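PDB 4L9A: AB hydrolase-1 domain-containing protein from Streptococcus mutans, which probably hydrolyses carboxylic esters, as a carboxylesterase-like member of the alpha/beta hydrolase fold. Local coordinates for residues Asp76-Ser80 / Asp213-Arg217; Leu178-Ser182 / Phe191-Trp195; Leu181-Phe186 / His267-Ser273. All coordinates share one frame; numbering follows the deposited sequence.

Interaction 1: residues Asp76-Ser80 / Asp213-Arg217; sequences DAPNS and DFKIR
With CG of Asn79 lying anti to its own carbonyl carbon (chi1 -63°), the carboxamide reaches out to meet Ile216, whose CG1 stands anti to the backbone N (chi1 -167°), a torsion that sends CG1 toward the base of the asparagine side chain. The backbone puts Asn79 in position: Ala77-Ser80 is a type II turn, with Pro78 second and Asn79 third. Proline suits the second place through its restricted phi, and asparagine tolerates the left-handed backbone region needed at the third better than most residues with a side chain. The turn is reinforced at its ends, where Ser80 OG donates to Ala77 O at 2.8 Å.

Between the two loops, Asn79 ND2 donates to Ile216 O at 2.9 Å. The bond is nearly straight, with an N-H...O angle of 160°, and the oxygen lies close to the amide plane of Asn79, with the donor tilted from the accepting carbonyl's plane. The same ND2 also bonds Ser86 O, so two backbone oxygens grip this buried amide and fix its rotation. Below the polar end, Asn79 CB rests on Ile216 CG1 at 3.7 Å. Phe214 brings the end of its ring to the amide, with CZ 3.8 Å from Asn79 ND2, and OD1 sits near the ring plane at its edge.

Water supplies a second bridge. One molecule donates to Pro78 O at 2.9 Å and to Ile216 O at 2.8 Å, which gives the Ile216 carbonyl both an amide and a water partner. Another donates to Asn79 O and accepts a weak bond from Arg217 NH2.

The contact joins the loop after strand 71-75 to the one that follows helix 188-206; Leu205 of that helix touches Asn79, Phe214 and Ile216, while Trp96 of helix 93-106 packs on Pro78.

Interaction 2: residues Leu178-Ser182 / Phe191-Trp195; sequences LKDLS and FKQLW
The indole of Trp195 receives Lys179 on one face, where CE sits over the ring system 3.7 Å from the centroid of the six-membered ring, and at its edge it meets Ser182 OG and the backbone of Leu178. The phenyl ring of Phe191 also has Ser182 OG at its edge, near its plane, with CE2 3.4 Å from that oxygen; one of its faces takes the rim of Trp195 at CD1. One serine hydroxyl thus fits in between the edges of two aromatic rings.

Lysine suits its place because its chain is long and its methylenes are apolar. Bends at chi2 and chi4 fold it along the indole: CG lies near CZ2, CE makes a CH-pi contact, and NZ remains over the face, 4.4 Å from the six-membered-ring centroid, as a cation-pi pair. Leu178 contributes CB, which packs on Trp195 CH2 at 3.7 Å, while Leu194 CD2 meets Ser182 CB.

The polar centre is the bond from Trp195 NE1 to Ser182 OG, 2.9 Å long, with an N-H...O angle of 161° and the oxygen almost in the indole plane. OG can turn back to its own helix because it stands between the backbone N and the carbonyl carbon (chi1 58°), where Leu178 O at 2.9 Å and Lys179 O at 3.2 Å are both within reach of its proton. Helices 171-185 and 188-206 form a roughly antiparallel hairpin, their segment axes at 146° and 10.9 Å apart at closest, a spacing that accommodates both rings.

Such a combination means that the buried indole N-H is satisfied without any charged group, while the lysine ammonium probably gains electrostatic stabilisation from the indole face; together they favour this orientation of the indole, which Phe53 and Tyr198 also pack against.

Interaction 3: residues Leu181-Phe186 / His267-Ser273; sequences LSRSHF and HHYLHWS
Leu181 pushes its forked end into a hollow walled by two rings; CG anti to the backbone N (chi1 -158°) directs the fork toward His267. CD1 lies over a face of His267, 3.8 Å from the centroid in a CH-pi contact, and CD2 touches Tyr269 CD1 at 3.9 Å. A branched leucine suits this cleft: both methyls lie against His267, and CD2 also reaches Tyr269. His267 is itself steadied by the bond from Tyr269 N to its ND1, 3.0 Å long.

Trp272 is the larger bump. The edge of Phe186 meets a face of its five-membered ring, with planes at 70° and Phe186 CZ 3.5 Å from Trp272 CD1, while Tyr269 lies against the opposite face. The far rim of the indole meets the small CB of Ser182, which leaves room for the bulky ring. Ser273 CB lies 3.4 Å from the centroid of the His185 ring, a CH-pi contact.

Asn58 takes the indole N-H, and Asn61 ties His185 O to Trp272 O. The contact seats the end of helix 171-185 on helix 270-273 and on the loop after strand 260-263, where this family usually carries its catalytic histidine, with helix 60-63 beside Phe186 and helix 188-206 behind Ser182.

Interactions 2 and 3 are neighbours, sharing Leu181 and Ser182 on helix 171-185, with centres about 9 Å apart. Interaction 2 is buried and closes a hairpin inside the helical insertion between strands 134-141 and 235-239, a usual place for the lid of this fold; interaction 3 is partly buried and fastens that insertion to the loop beyond the last strand. Both rely on aromatic rings, but of these two only interaction 2 has a clear direct hydrogen bond between its segments. Interaction 1 lies apart at the surface, its centre about 21 Å from that of interaction 2 and 24 Å from that of interaction 3. There, turns and loops meet through an amide, backbone carbonyls and water.

Interaction 1: residues Asp76-Ser80 / Asp213-Arg217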
# COMPACT_ATOMS: atom_id res chain seq x y z
N ASP A 76 -6.71 3.06 -6.06
CA ASP A 76 -7.33 1.76 -5.77
C ASP A 76 -6.99 0.75 -6.87
O ASP A 76 -7.23 1.00 -8.04
CB ASP A 76 -8.86 1.89 -5.66
CG ASP A 76 -9.30 2.65 -4.41
OD1 ASP A 76 -8.44 3.29 -3.76
OD2 ASP A 76 -10.52 2.62 -4.10
N ALA A 77 -6.44 -0.40 -6.49
CA ALA A 77 -6.15 -1.45 -7.46
C ALA A 77 -7.46 -2.02 -8.02
O ALA A 77 -8.51 -1.92 -7.40
CB ALA A 77 -5.30 -2.58 -6.82
N PRO A 78 -7.39 -2.63 -9.21
CA PRO A 78 -8.58 -3.32 -9.72
C PRO A 78 -9.14 -4.25 -8.64
O PRO A 78 -8.38 -4.77 -7.81
CB PRO A 78 -8.03 -4.14 -10.89
CG PRO A 78 -6.88 -3.32 -11.39
CD PRO A 78 -6.26 -2.72 -10.15
N ASN A 79 -10.45 -4.46 -8.66
CA ASN A 79 -11.10 -5.36 -7.70
C ASN A 79 -10.94 -4.96 -6.24
O ASN A 79 -11.02 -5.81 -5.33
CB ASN A 79 -10.60 -6.79 -7.89
CG ASN A 79 -10.94 -7.35 -9.26
OD1 ASN A 79 -12.04 -7.13 -9.79
ND2 ASN A 79 -10.00 -8.08 -9.85
N SER A 80 -10.70 -3.68 -5.99
CA SER A 80 -10.64 -3.19 -4.63
C SER A 80 -11.27 -1.82 -4.51
O SER A 80 -11.26 -1.04 -5.46
CB SER A 80 -9.19 -3.12 -4.14
OG SER A 80 -8.58 -1.95 -4.63
N ASP A 213 -12.85 -18.42 -14.97
CA ASP A 213 -11.56 -17.85 -15.33
C ASP A 213 -11.12 -16.70 -14.42
O ASP A 213 -10.02 -16.17 -14.56
CB ASP A 213 -11.58 -17.38 -16.79
CG ASP A 213 -11.98 -18.49 -17.76
OD1 ASP A 213 -11.74 -19.67 -17.44
OD2 ASP A 213 -12.52 -18.17 -18.84
N PHE A 214 -11.97 -16.31 -13.47
CA PHE A 214 -11.71 -15.09 -12.70
C PHE A 214 -10.51 -15.17 -11.78
O PHE A 214 -10.40 -16.09 -10.98
CB PHE A 214 -12.93 -14.70 -11.86
CG PHE A 214 -12.75 -13.40 -11.14
CD1 PHE A 214 -12.46 -13.37 -9.79
CD2 PHE A 214 -12.85 -12.19 -11.82
CE1 PHE A 214 -12.29 -12.16 -9.12
CE2 PHE A 214 -12.67 -10.99 -11.17
CZ PHE A 214 -12.40 -10.97 -9.82
N LYS A 215 -9.62 -14.19 -11.91
CA LYS A 215 -8.49 -14.03 -11.00
C LYS A 215 -8.58 -12.63 -10.42
O LYS A 215 -8.62 -11.65 -11.17
CB LYS A 215 -7.16 -14.18 -11.73
CG LYS A 215 -6.95 -15.56 -12.32
CD LYS A 215 -7.02 -16.63 -11.26
CE LYS A 215 -7.01 -18.02 -11.88
NZ LYS A 215 -5.87 -18.18 -12.83
N ILE A 216 -8.60 -12.53 -9.10
CA ILE A 216 -8.84 -11.26 -8.45
C ILE A 216 -7.61 -10.35 -8.51
O ILE A 216 -7.71 -9.12 -8.44
CB ILE A 216 -9.32 -11.45 -7.00
CG1 ILE A 216 -9.88 -10.13 -6.45
CG2 ILE A 216 -8.18 -12.00 -6.13
CD1 ILE A 216 -10.84 -10.32 -5.31
N ARG A 217 -6.44 -10.95 -8.68
CA ARG A 217 -5.22 -10.14 -8.68
C ARG A 217 -4.17 -10.63 -9.67
O ARG A 217 -4.09 -11.82 -9.96
CB ARG A 217 -4.62 -10.10 -7.28
CG ARG A 217 -3.44 -9.14 -7.12
CD ARG A 217 -3.14 -8.89 -5.65
NE ARG A 217 -4.36 -8.53 -4.93
CZ ARG A 217 -5.13 -9.40 -4.28
NH1 ARG A 217 -4.80 -10.69 -4.25
NH2 ARG A 217 -6.22 -8.98 -3.66
O HOH W 1 -6.28 -6.69 -8.11
O HOH W 2 -8.79 -7.08 -4.07

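Interaction 2: residues Leu178-Ser182 / Phe191-Trp195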
# COMPACT_ATOMS: atom_id res chain seq x y z
N LEU A 178 -10.67 -7.93 11.21
CA LEU A 178 -10.46 -6.61 10.61
C LEU A 178 -11.39 -5.55 11.19
O LEU A 178 -10.96 -4.42 11.45
CB LEU A 178 -10.60 -6.66 9.10
CG LEU A 178 -9.50 -7.47 8.42
CD1 LEU A 178 -9.79 -7.60 6.93
CD2 LEU A 178 -8.13 -6.83 8.67
N LYS A 179 -12.66 -5.92 11.38
CA LYS A 179 -13.65 -5.03 11.97
C LYS A 179 -13.24 -4.57 13.36
O LYS A 179 -13.33 -3.39 13.68
CB LYS A 179 -15.02 -5.71 12.05
CG LYS A 179 -15.78 -5.82 10.73
CD LYS A 179 -16.98 -4.88 10.70
CE LYS A 179 -17.59 -4.73 9.31
NZ LYS A 179 -18.22 -5.98 8.80
N ASP A 180 -12.81 -5.51 14.20
CA ASP A 180 -12.37 -5.18 15.56
C ASP A 180 -11.14 -4.28 15.53
O ASP A 180 -11.05 -3.29 16.27
CB ASP A 180 -12.06 -6.44 16.38
CG ASP A 180 -13.31 -7.23 16.72
OD1 ASP A 180 -14.42 -6.65 16.65
OD2 ASP A 180 -13.19 -8.43 17.06
N LEU A 181 -10.20 -4.61 14.65
CA LEU A 181 -8.95 -3.88 14.56
C LEU A 181 -9.21 -2.44 14.10
O LEU A 181 -8.75 -1.48 14.74
CB LEU A 181 -8.02 -4.60 13.59
CG LEU A 181 -6.53 -4.33 13.72
CD1 LEU A 181 -6.08 -4.68 15.12
CD2 LEU A 181 -5.75 -5.12 12.67
N SER A 182 -9.95 -2.29 13.00
CA SER A 182 -10.24 -0.96 12.45
C SER A 182 -11.09 -0.14 13.42
O SER A 182 -10.92 1.08 13.53
CB SER A 182 -10.91 -1.07 11.07
OG SER A 182 -12.11 -1.83 11.13
N PHE A 191 -14.36 4.77 10.45
CA PHE A 191 -14.67 3.34 10.49
C PHE A 191 -15.80 2.98 9.53
O PHE A 191 -15.63 2.14 8.65
CB PHE A 191 -15.04 2.95 11.91
CG PHE A 191 -15.54 1.54 12.06
CD1 PHE A 191 -16.89 1.29 12.22
CD2 PHE A 191 -14.67 0.47 12.05
CE1 PHE A 191 -17.37 -0.00 12.37
CE2 PHE A 191 -15.13 -0.83 12.20
CZ PHE A 191 -16.48 -1.07 12.36
N LYS A 192 -16.96 3.62 9.68
CA LYS A 192 -18.09 3.30 8.81
C LYS A 192 -17.75 3.57 7.34
O LYS A 192 -18.15 2.82 6.46
CB LYS A 192 -19.36 4.04 9.24
CG LYS A 192 -20.06 3.40 10.44
CD LYS A 192 -21.40 4.09 10.75
CE LYS A 192 -22.03 3.57 12.04
NZ LYS A 192 -22.62 2.22 11.89
N GLN A 193 -16.99 4.63 7.09
CA GLN A 193 -16.62 4.97 5.72
C GLN A 193 -15.69 3.87 5.17
O GLN A 193 -15.92 3.33 4.09
CB GLN A 193 -15.97 6.36 5.65
CG GLN A 193 -15.87 6.94 4.23
CD GLN A 193 -17.25 7.16 3.58
OE1 GLN A 193 -18.19 7.62 4.23
NE2 GLN A 193 -17.36 6.82 2.30
N LEU A 194 -14.67 3.51 5.94
CA LEU A 194 -13.80 2.39 5.57
C LEU A 194 -14.63 1.18 5.15
O LEU A 194 -14.37 0.56 4.12
CB LEU A 194 -12.88 2.01 6.73
CG LEU A 194 -11.85 0.91 6.47
CD1 LEU A 194 -10.78 1.39 5.50
CD2 LEU A 194 -11.20 0.45 7.79
N TRP A 195 -15.63 0.82 5.95
CA TRP A 195 -16.39 -0.38 5.65
C TRP A 195 -17.41 -0.20 4.52
O TRP A 195 -17.79 -1.17 3.86
CB TRP A 195 -16.99 -1.01 6.92
CG TRP A 195 -15.90 -1.66 7.73
CD1 TRP A 195 -15.25 -1.13 8.81
CD2 TRP A 195 -15.26 -2.91 7.46
NE1 TRP A 195 -14.27 -1.99 9.24
CE2 TRP A 195 -14.26 -3.09 8.43
CE3 TRP A 195 -15.45 -3.91 6.49
CZ2 TRP A 195 -13.45 -4.23 8.46
CZ3 TRP A 195 -14.65 -5.04 6.53
CH2 TRP A 195 -13.66 -5.19 7.51

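Interaction 3: residues Leu181-Phe186 / His267-Ser273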
# COMPACT_ATOMS: atom_id res chain seq x y z
N LEU A 181 -10.20 -4.61 14.65
CA LEU A 181 -8.95 -3.88 14.56
C LEU A 181 -9.21 -2.44 14.10
O LEU A 181 -8.75 -1.48 14.74
CB LEU A 181 -8.02 -4.60 13.59
CG LEU A 181 -6.53 -4.33 13.72
CD1 LEU A 181 -6.08 -4.68 15.12
CD2 LEU A 181 -5.75 -5.12 12.67
N SER A 182 -9.95 -2.29 13.00
CA SER A 182 -10.24 -0.96 12.45
C SER A 182 -11.09 -0.14 13.42
O SER A 182 -10.92 1.08 13.53
CB SER A 182 -10.91 -1.07 11.07
OG SER A 182 -12.11 -1.83 11.13
N ARG A 183 -12.01 -0.81 14.11
CA ARG A 183 -12.86 -0.16 15.10
C ARG A 183 -12.03 0.51 16.20
O ARG A 183 -12.37 1.59 16.70
CB ARG A 183 -13.84 -1.18 15.71
CG ARG A 183 -15.10 -0.57 16.34
CD ARG A 183 -16.10 -1.64 16.76
NE ARG A 183 -17.38 -1.48 16.07
CZ ARG A 183 -17.93 -2.39 15.27
NH1 ARG A 183 -17.32 -3.55 15.05
NH2 ARG A 183 -19.09 -2.14 14.69
N SER A 184 -10.92 -0.12 16.58
CA SER A 184 -10.07 0.41 17.64
C SER A 184 -9.24 1.60 17.18
O SER A 184 -8.82 2.42 17.99
CB SER A 184 -9.14 -0.68 18.18
OG SER A 184 -9.89 -1.74 18.76
N HIS A 185 -9.00 1.71 15.88
CA HIS A 185 -8.03 2.69 15.40
C HIS A 185 -8.61 3.83 14.56
O HIS A 185 -7.88 4.74 14.18
CB HIS A 185 -6.89 1.99 14.66
CG HIS A 185 -6.13 1.04 15.53
ND1 HIS A 185 -5.52 1.43 16.70
CD2 HIS A 185 -5.89 -0.29 15.41
CE1 HIS A 185 -4.93 0.39 17.26
NE2 HIS A 185 -5.14 -0.67 16.50
N PHE A 186 -9.90 3.78 14.27
CA PHE A 186 -10.53 4.85 13.50
C PHE A 186 -11.67 5.47 14.30
O PHE A 186 -12.23 4.83 15.18
CB PHE A 186 -11.09 4.33 12.17
CG PHE A 186 -10.05 4.03 11.13
CD1 PHE A 186 -9.54 5.03 10.32
CD2 PHE A 186 -9.62 2.72 10.92
CE1 PHE A 186 -8.59 4.74 9.34
CE2 PHE A 186 -8.68 2.43 9.95
CZ PHE A 186 -8.16 3.44 9.15
N HIS A 267 0.31 -5.77 15.18
CA HIS A 267 -0.38 -6.37 14.06
C HIS A 267 0.14 -5.84 12.72
O HIS A 267 1.03 -5.00 12.68
CB HIS A 267 -1.89 -6.14 14.17
CG HIS A 267 -2.26 -4.70 14.34
ND1 HIS A 267 -2.39 -3.83 13.28
CD2 HIS A 267 -2.53 -3.97 15.45
CE1 HIS A 267 -2.72 -2.64 13.72
NE2 HIS A 267 -2.81 -2.70 15.04
N HIS A 268 -0.43 -6.36 11.64
CA HIS A 268 0.04 -6.07 10.29
C HIS A 268 -0.36 -4.67 9.79
O HIS A 268 0.23 -4.15 8.84
CB HIS A 268 -0.53 -7.15 9.37
CG HIS A 268 -0.08 -7.08 7.94
ND1 HIS A 268 1.24 -6.92 7.57
CD2 HIS A 268 -0.77 -7.21 6.78
CE1 HIS A 268 1.34 -6.93 6.26
NE2 HIS A 268 0.13 -7.11 5.75
N TYR A 269 -1.35 -4.07 10.44
CA TYR A 269 -1.95 -2.84 9.92
C TYR A 269 -1.40 -1.59 10.60
O TYR A 269 -2.13 -0.84 11.25
CB TYR A 269 -3.48 -2.91 10.01
CG TYR A 269 -4.07 -3.86 8.98
CD1 TYR A 269 -4.09 -5.23 9.19
CD2 TYR A 269 -4.60 -3.37 7.78
CE1 TYR A 269 -4.62 -6.10 8.23
CE2 TYR A 269 -5.13 -4.23 6.82
CZ TYR A 269 -5.14 -5.59 7.06
OH TYR A 269 -5.66 -6.43 6.10
N LEU A 270 -0.10 -1.36 10.42
CA LEU A 270 0.60 -0.30 11.13
C LEU A 270 0.16 1.07 10.65
O LEU A 270 0.20 2.04 11.40
CB LEU A 270 2.12 -0.48 11.00
CG LEU A 270 2.60 -1.84 11.49
CD1 LEU A 270 4.14 -1.96 11.41
CD2 LEU A 270 2.12 -2.10 12.93
N HIS A 271 -0.28 1.15 9.39
CA HIS A 271 -0.80 2.41 8.85
C HIS A 271 -2.11 2.82 9.50
O HIS A 271 -2.52 3.97 9.37
CB HIS A 271 -0.97 2.34 7.34
CG HIS A 271 -1.91 1.27 6.89
ND1 HIS A 271 -1.68 -0.07 7.14
CD2 HIS A 271 -3.07 1.33 6.19
CE1 HIS A 271 -2.67 -0.78 6.63
NE2 HIS A 271 -3.52 0.04 6.05
N TRP A 272 -2.76 1.90 10.20
CA TRP A 272 -3.93 2.25 11.01
C TRP A 272 -3.57 2.72 12.41
O TRP A 272 -4.17 3.66 12.93
CB TRP A 272 -4.85 1.04 11.15
CG TRP A 272 -5.53 0.63 9.89
CD1 TRP A 272 -5.46 1.25 8.66
CD2 TRP A 272 -6.40 -0.49 9.72
NE1 TRP A 272 -6.23 0.57 7.75
CE2 TRP A 272 -6.82 -0.50 8.37
CE3 TRP A 272 -6.87 -1.49 10.59
CZ2 TRP A 272 -7.69 -1.47 7.87
CZ3 TRP A 272 -7.74 -2.45 10.09
CH2 TRP A 272 -8.13 -2.44 8.73
N SER A 273 -2.62 2.02 13.04
CA SER A 273 -2.40 2.14 14.49
C SER A 273 -1.14 2.91 14.92
O SER A 273 -1.02 3.31 16.08
CB SER A 273 -2.35 0.73 15.11
OG SER A 273 -1.30 -0.02 14.53